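Local coordinates for cell wall surface anchor protein (Streptococcus agalactiae, PDB 4Z1P), which probably serves as a cell-wall-anchored adhesin of the antigen I/II family, helping the bacterium attach to surfaces or partner cells, at residues 29-34 against 140-145; 17-22 against 172-177. All coordinates share one frame; numbering follows the deposited sequence.

Contact 1. Residues 29-34 against 140-145; sequences TLDYVA and NLSFKV
Tyr32 and Phe143 meet rim to rim on the buried face of two antiparallel strands. Phe143 CD2 comes to the edge of the Tyr32 ring, near its plane, and lies 3.5 Å from Tyr32 CE2. The ring planes are turned 69° apart, and neither ring covers the other's face. Both rings have CG anti to the carbonyl carbon (chi1 -64° for Tyr32 and -73° for Phe143), which leans each one beside its own backbone N. On the same face, Leu30 CD2 touches Val145 CG2 at 3.6 Å.

The backbones fix this register. Leu30 pairs with Phe143, and Tyr32 with Leu141, as hydrogen-bonded antiparallel pairs; Leu30 N reaches Phe143 O at 2.7 Å and Tyr32 N reaches Leu141 O at 2.8 Å, each with its return bond. Between them sits the non-hydrogen-bonded pair Asp31–Ser142, where Ser142 CA makes a C-H...O contact of 3.1 Å to Leu30 O.

The other face is more polar. Lys144, bent at chi2, curls its ammonium back to give Thr29 OG1 a hydrogen bond of 2.7 Å from NZ. Farther along, a water donates to both Tyr32 O and Asn140 OD1, stitching that side chain to the opposite backbone.

Strand 29-36 runs between strands 8-11 and 137-145 in a four-stranded sheet whose next member is strand 65-75. The face of this sheet that carries Tyr32 and Phe143 packs on the five-stranded sheet, Tyr32 on Ile154 and Phe143 on Pro61, an arrangement consistent with the immunoglobulin-like (DE-variant) sandwich of the antigen I/II C-terminal domains.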
# COMPACT_ATOMS: atom_id res chain seq x y z
N THR A 29 -3.96 3.21 1.14
CA THR A 29 -4.24 4.54 0.60
C THR A 29 -2.89 5.27 0.52
O THR A 29 -2.18 5.33 1.52
CB THR A 29 -5.22 5.20 1.55
OG1 THR A 29 -6.50 4.57 1.35
CG2 THR A 29 -5.40 6.67 1.25
N LEU A 30 -2.49 5.79 -0.64
CA LEU A 30 -1.28 6.55 -0.71
C LEU A 30 -1.58 8.01 -0.37
O LEU A 30 -2.30 8.68 -1.13
CB LEU A 30 -0.61 6.43 -2.06
CG LEU A 30 0.12 5.14 -2.41
CD1 LEU A 30 1.36 4.96 -1.57
CD2 LEU A 30 -0.80 3.94 -2.25
N ASP A 31 -1.01 8.49 0.74
CA ASP A 31 -1.29 9.83 1.26
C ASP A 31 -0.10 10.70 0.96
O ASP A 31 0.93 10.62 1.63
CB ASP A 31 -1.59 9.76 2.74
CG ASP A 31 -2.86 8.93 2.99
OD1 ASP A 31 -3.91 9.28 2.40
OD2 ASP A 31 -2.80 7.91 3.71
N TYR A 32 -0.30 11.54 -0.04
CA TYR A 32 0.77 12.38 -0.52
C TYR A 32 0.58 13.83 -0.10
O TYR A 32 -0.58 14.34 -0.01
CB TYR A 32 0.79 12.34 -2.02
CG TYR A 32 1.08 11.05 -2.69
CD1 TYR A 32 2.28 10.37 -2.47
CD2 TYR A 32 0.29 10.59 -3.69
CE1 TYR A 32 2.59 9.19 -3.16
CE2 TYR A 32 0.61 9.47 -4.44
CZ TYR A 32 1.76 8.74 -4.12
OH TYR A 32 2.03 7.57 -4.79
N VAL A 33 1.73 14.50 0.07
CA VAL A 33 1.75 15.88 0.36
C VAL A 33 2.66 16.55 -0.63
O VAL A 33 3.87 16.27 -0.69
CB VAL A 33 2.19 16.22 1.80
CG1 VAL A 33 2.16 17.74 2.01
CG2 VAL A 33 1.40 15.48 2.81
N ALA A 34 2.08 17.41 -1.44
CA ALA A 34 2.79 18.02 -2.49
C ALA A 34 2.82 19.47 -2.29
O ALA A 34 1.78 20.08 -1.90
CB ALA A 34 2.17 17.73 -3.80
N ASN A 140 -2.88 18.21 -0.41
CA ASN A 140 -2.96 16.91 0.25
C ASN A 140 -3.77 16.00 -0.63
O ASN A 140 -4.99 16.17 -0.81
CB ASN A 140 -3.56 16.96 1.67
CG ASN A 140 -2.51 17.20 2.75
OD1 ASN A 140 -2.07 16.26 3.44
ND2 ASN A 140 -2.11 18.42 2.90
N LEU A 141 -3.09 15.02 -1.16
CA LEU A 141 -3.69 14.17 -2.22
C LEU A 141 -3.66 12.70 -1.80
O LEU A 141 -2.66 12.18 -1.44
CB LEU A 141 -2.94 14.31 -3.49
CG LEU A 141 -2.85 15.72 -4.09
CD1 LEU A 141 -1.87 15.69 -5.27
CD2 LEU A 141 -4.22 16.28 -4.49
N SER A 142 -4.75 11.99 -1.95
CA SER A 142 -4.73 10.59 -1.61
C SER A 142 -5.31 9.70 -2.73
O SER A 142 -6.32 10.01 -3.39
CB SER A 142 -5.42 10.35 -0.25
OG SER A 142 -6.75 10.00 -0.46
N PHE A 143 -4.64 8.59 -2.95
CA PHE A 143 -4.94 7.66 -4.08
C PHE A 143 -5.09 6.28 -3.55
O PHE A 143 -4.39 5.89 -2.60
CB PHE A 143 -3.76 7.57 -5.08
CG PHE A 143 -3.56 8.78 -5.96
CD1 PHE A 143 -4.17 8.88 -7.23
CD2 PHE A 143 -2.69 9.81 -5.59
CE1 PHE A 143 -3.88 9.96 -8.06
CE2 PHE A 143 -2.44 10.89 -6.41
CZ PHE A 143 -3.00 10.96 -7.66
N LYS A 144 -6.01 5.54 -4.15
CA LYS A 144 -6.06 4.10 -4.01
C LYS A 144 -5.21 3.49 -5.08
O LYS A 144 -4.85 4.15 -6.07
CB LYS A 144 -7.45 3.57 -4.16
CG LYS A 144 -8.50 4.15 -3.28
CD LYS A 144 -8.26 3.88 -1.83
CE LYS A 144 -9.39 4.50 -1.00
NZ LYS A 144 -8.97 4.83 0.41
N VAL A 145 -4.92 2.20 -4.94
CA VAL A 145 -4.07 1.49 -5.91
C VAL A 145 -5.04 0.68 -6.77
O VAL A 145 -6.03 0.15 -6.26
CB VAL A 145 -3.09 0.51 -5.20
CG1 VAL A 145 -2.25 -0.23 -6.21
CG2 VAL A 145 -2.20 1.27 -4.24
O HOH W 1 -2.11 13.70 2.20

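Contact 2. Residues 17-22 against 172-177; sequences QSINGK and VVNDLT
Asn174 reaches from its strand to two carbonyls of the turn at Ile19–Lys22. Its CB already lies 3.2 Å from Lys22 O. CG stands anti to the carbonyl carbon (chi1 -60°), and this carries the amide towards the turn. At the tip, ND2 donates to Lys22 O at 2.9 Å; that oxygen lies close to the amide plane of Asn174. The same ND2 also meets Ile19 O, through a bent and weak hydrogen bond. OD1, the other branch of the amide, packs against Leu30 on strand 29-36 of the facing sheet.

The turn is type II, closed by Lys22 N on Ile19 O at 3.1 Å, so Ile19 O takes both this bond and the weak one from Asn174. Gly21 occupies its third position with a positive phi of 79°, and its N donates to Val173 O at 2.8 Å.

Asn20 completes the match to Val173. With CG anti to the backbone N, its OD1 accepts from Val173 N at 3.0 Å in a nearly straight bond, while Asn20 ND2 lies against Val172 CG1 at 3.8 Å. Asn20 N is itself held by Ser18 OG in an ST turn. From the last position of the turn, Lys22 NZ makes a hydrogen bond to Asn217 OD1, in the loop between strands 204-210 and 225-230 of the following domain.

Strand 165-177 is outermost in its sheet, and here the turn supplies what a further strand would otherwise offer: an acceptor for Val173 N and a donor for Val173 O, the acceptor coming from a side chain. The bonds between the two segments join neutral amide groups, so the fit should depend on the directions of N-H and C=O rather than on paired charges.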
# COMPACT_ATOMS: atom_id res chain seq x y z
N GLN A 17 5.00 10.32 9.08
CA GLN A 17 6.40 10.09 8.72
C GLN A 17 6.49 9.65 7.31
O GLN A 17 5.65 8.89 6.85
CB GLN A 17 7.07 8.98 9.55
CG GLN A 17 8.07 9.47 10.57
CD GLN A 17 7.39 9.96 11.81
OE1 GLN A 17 7.09 9.17 12.71
NE2 GLN A 17 7.11 11.27 11.86
N SER A 18 7.58 10.02 6.68
CA SER A 18 7.81 9.71 5.29
C SER A 18 7.92 8.23 5.14
O SER A 18 8.68 7.56 5.89
CB SER A 18 9.09 10.38 4.75
OG SER A 18 9.50 9.77 3.50
N ILE A 19 7.25 7.68 4.14
CA ILE A 19 7.48 6.29 3.80
C ILE A 19 7.98 6.10 2.38
O ILE A 19 7.74 5.07 1.73
CB ILE A 19 6.25 5.42 4.07
CG1 ILE A 19 4.99 6.00 3.40
CG2 ILE A 19 6.05 5.34 5.54
CD1 ILE A 19 3.87 5.00 3.26
N ASN A 20 8.68 7.10 1.89
CA ASN A 20 9.29 7.00 0.55
C ASN A 20 10.22 5.81 0.42
O ASN A 20 11.03 5.56 1.31
CB ASN A 20 10.08 8.28 0.23
CG ASN A 20 10.25 8.52 -1.26
OD1 ASN A 20 9.88 7.72 -2.13
ND2 ASN A 20 10.79 9.69 -1.56
N GLY A 21 10.09 5.06 -0.66
CA GLY A 21 10.89 3.87 -0.88
C GLY A 21 10.41 2.62 -0.12
O GLY A 21 11.06 1.60 -0.21
N LYS A 22 9.27 2.67 0.55
CA LYS A 22 8.78 1.53 1.34
C LYS A 22 7.61 0.82 0.69
O LYS A 22 6.92 1.39 -0.13
CB LYS A 22 8.35 1.97 2.76
CG LYS A 22 9.31 2.87 3.50
CD LYS A 22 10.58 2.19 3.93
CE LYS A 22 11.35 3.04 4.91
NZ LYS A 22 12.70 2.39 5.09
N VAL A 172 8.09 10.24 -5.97
CA VAL A 172 8.08 9.37 -4.77
C VAL A 172 7.74 7.99 -5.25
O VAL A 172 7.03 7.80 -6.26
CB VAL A 172 7.05 9.78 -3.67
CG1 VAL A 172 7.56 11.02 -2.95
CG2 VAL A 172 5.66 10.00 -4.23
N VAL A 173 8.20 6.97 -4.53
CA VAL A 173 8.10 5.59 -5.01
C VAL A 173 7.78 4.66 -3.86
O VAL A 173 8.28 4.85 -2.76
CB VAL A 173 9.46 5.12 -5.58
CG1 VAL A 173 9.33 3.66 -5.99
CG2 VAL A 173 9.85 6.01 -6.78
N ASN A 174 6.87 3.70 -4.09
CA ASN A 174 6.53 2.64 -3.14
C ASN A 174 6.25 1.35 -3.84
O ASN A 174 5.57 1.33 -4.87
CB ASN A 174 5.27 3.00 -2.35
CG ASN A 174 5.44 4.27 -1.59
OD1 ASN A 174 5.14 5.35 -2.10
ND2 ASN A 174 5.96 4.15 -0.37
N ASP A 175 6.79 0.24 -3.33
CA ASP A 175 6.56 -1.06 -3.96
C ASP A 175 5.23 -1.65 -3.47
O ASP A 175 4.93 -1.54 -2.28
CB ASP A 175 7.72 -2.01 -3.62
CG ASP A 175 9.01 -1.27 -3.38
OD1 ASP A 175 9.24 -0.71 -2.23
OD2 ASP A 175 9.75 -1.20 -4.38
N LEU A 176 4.45 -2.23 -4.38
CA LEU A 176 3.21 -2.86 -4.05
C LEU A 176 3.50 -4.35 -3.90
O LEU A 176 3.93 -4.99 -4.87
CB LEU A 176 2.22 -2.64 -5.16
CG LEU A 176 0.75 -3.05 -4.98
CD1 LEU A 176 0.52 -4.55 -4.81
CD2 LEU A 176 0.16 -2.28 -3.82
N THR A 177 3.22 -4.88 -2.69
CA THR A 177 3.44 -6.30 -2.36
C THR A 177 2.09 -6.93 -2.15
O THR A 177 1.32 -6.56 -1.26
CB THR A 177 4.30 -6.47 -1.13
OG1 THR A 177 3.70 -5.77 -0.04
CG2 THR A 177 5.80 -5.97 -1.37

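How the contacts relate
The two contacts lie about 12 Å apart, centre to centre, in the first of the two domains. Along the chain the order is 17-22, 29-34, 140-145, 172-177, so contact 2 encloses contact 1. Contact 1 is internal to the four-stranded sheet; contact 2 sets the loop between that sheet's strands 8-11 and 29-36 against strand 165-177 of the five-stranded one. They touch where the sheets face each other: Tyr32 CE1 lies 3.3 Å from Val172 CG2, and Val145 CG1 lies 4.0 Å from Leu176 CD2. Contact 1 thus builds one layer, and contact 2 with this packing ties it to the other, near the end that faces the second domain.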